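Local coordinates for protein transcriptional regulator fur family (PDB 7DH8) that probably binds cis-regulatory DNA as a zinc-dependent transcriptional repressor of the Fur family, controlling zinc uptake, at residues P80-V83 against Y84-L87. Residues are numbered along the deposited sequence; the frame is centred on the assembly and turned at random.
Sequences PPTV and YRAL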
loop_
_atom_site.group_PDB
_atom_site.type_symbol
_atom_site.label_atom_id
_atom_site.label_comp_id
_atom_site.label_asym_id
_atom_site.label_seq_id
_atom_site.Cartn_x
_atom_site.Cartn_y
_atom_site.Cartn_z
ATOM N N PRO A 80 26.063 2.076 6.419
ATOM C CA PRO A 80 24.686 1.947 5.940
ATOM C C PRO A 80 23.697 2.783 6.746
ATOM O O PRO A 80 22.826 3.429 6.151
ATOM C CB PRO A 80 24.411 0.444 6.071
ATOM C CG PRO A 80 25.725 -0.162 5.862
ATOM C CD PRO A 80 26.691 0.754 6.597
ATOM N N PRO A 81 23.767 2.818 8.083
ATOM C CA PRO A 81 22.749 3.615 8.802
ATOM C C PRO A 81 22.804 5.099 8.469
ATOM O O PRO A 81 21.823 5.813 8.722
ATOM C CB PRO A 81 23.065 3.335 10.282
ATOM C CG PRO A 81 24.466 2.975 10.286
ATOM C CD PRO A 81 24.732 2.229 9.039
ATOM N N THR A 82 23.917 5.576 7.901
ATOM C CA THR A 82 23.995 6.959 7.440
ATOM C C THR A 82 23.110 7.168 6.221
ATOM O O THR A 82 22.298 8.101 6.187
ATOM C CB THR A 82 25.445 7.332 7.125
ATOM O OG1 THR A 82 26.156 7.488 8.350
ATOM C CG2 THR A 82 25.514 8.618 6.360
ATOM N N VAL A 83 23.220 6.281 5.223
ATOM C CA VAL A 83 22.317 6.362 4.070
ATOM C C VAL A 83 20.867 6.132 4.496
ATOM O O VAL A 83 19.947 6.737 3.947
ATOM C CB VAL A 83 22.752 5.382 2.950
ATOM C CG1 VAL A 83 24.266 5.447 2.708
ATOM C CG2 VAL A 83 22.381 3.993 3.306
ATOM N N TYR A 84 20.626 5.284 5.495
ATOM C CA TYR A 84 19.223 5.042 5.833
ATOM C C TYR A 84 18.589 6.251 6.523
ATOM O O TYR A 84 17.385 6.496 6.372
ATOM C CB TYR A 84 19.100 3.781 6.679
ATOM C CG TYR A 84 19.308 2.524 5.844
ATOM C CD1 TYR A 84 18.493 2.260 4.744
ATOM C CD2 TYR A 84 20.319 1.620 6.139
ATOM C CE1 TYR A 84 18.674 1.124 3.970
ATOM C CE2 TYR A 84 20.509 0.477 5.370
ATOM C CZ TYR A 84 19.684 0.231 4.290
ATOM O OH TYR A 84 19.866 -0.899 3.511
ATOM N N ARG A 85 19.378 7.030 7.256
ATOM C CA ARG A 85 18.836 8.248 7.840
ATOM C C ARG A 85 18.698 9.357 6.806
ATOM O O ARG A 85 17.766 10.174 6.898
ATOM C CB ARG A 85 19.694 8.694 9.013
ATOM C CG ARG A 85 19.273 7.971 10.290
ATOM C CD ARG A 85 19.969 8.533 11.512
ATOM N NE ARG A 85 21.417 8.436 11.391
ATOM C CZ ARG A 85 22.118 7.363 11.759
ATOM N NH1 ARG A 85 21.483 6.304 12.260
ATOM N NH2 ARG A 85 23.445 7.347 11.632
ATOM N N ALA A 86 19.573 9.383 5.799
ATOM C CA ALA A 86 19.378 10.307 4.685
ATOM C C ALA A 86 18.081 9.991 3.937
ATOM O O ALA A 86 17.293 10.897 3.612
ATOM C CB ALA A 86 20.594 10.274 3.744
ATOM N N LEU A 87 17.820 8.710 3.683
ATOM C CA LEU A 87 16.537 8.314 3.104
ATOM C C LEU A 87 15.348 8.746 3.968
ATOM O O LEU A 87 14.366 9.291 3.446
ATOM C CB LEU A 87 16.513 6.804 2.874
ATOM C CG LEU A 87 15.319 6.216 2.108
ATOM C CD1 LEU A 87 15.172 6.794 0.707
ATOM C CD2 LEU A 87 15.504 4.737 2.007
#
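Two backbone N-H groups converge on the carbonyl oxygen of Thr82: Ala86 N gives a sound bond at 3.0 Å, whereas Arg85 N reaches the same O at 3.3 Å with its N-H...O angle bent to 121°, a weak second share. Arg85 N spends its main bond on Pro81 O, 3.1 Å away, with the donor well above the carbonyl plane. Beside it, Tyr84 N bonds to Pro80 O, and Leu87 N meets Val83 O at 2.9 Å with an N-H...O angle of 169°, the straightest of the set. Prolines suit this first turn, where a backbone N-H would have no carbonyl one turn earlier to use; their O atoms still accept from the next turn.

The side chain of Arg85 folds back over Pro81 O. A bend at chi3 (-59°) lays the guanidinium across the carbonyl, with Pro81 O 3.4 Å above its plane and over its centre. Its N-H groups lie in that plane, so this is no hydrogen bond, and any attraction is probably electrostatic; the long, flexible chain fits this exposed flank.

These two turns open helix 80-92, which follows helices 44-56 and 62-69 and precedes the hairpin 96-99/104-107. This is the winged-helix order, and by analogy with Fur relatives the helix is probably the one that reads the DNA major groove.

Elsewhere on its surface, beta-branched Val83 presents CG2 over one face of the Tyr84 ring, offset toward its rim and 4.3 Å from the centroid, in a CH-pi contact. The broad ring gives Pro80 CB an apolar surface, touched at Tyr84 CE2 (4.0 Å), and all three residues rest on Leu66 of helix 62-69. Ala86, small enough for close helix packing, and branched Leu87 face helix 44-56 instead, meeting Ile45 and Ile53 respectively.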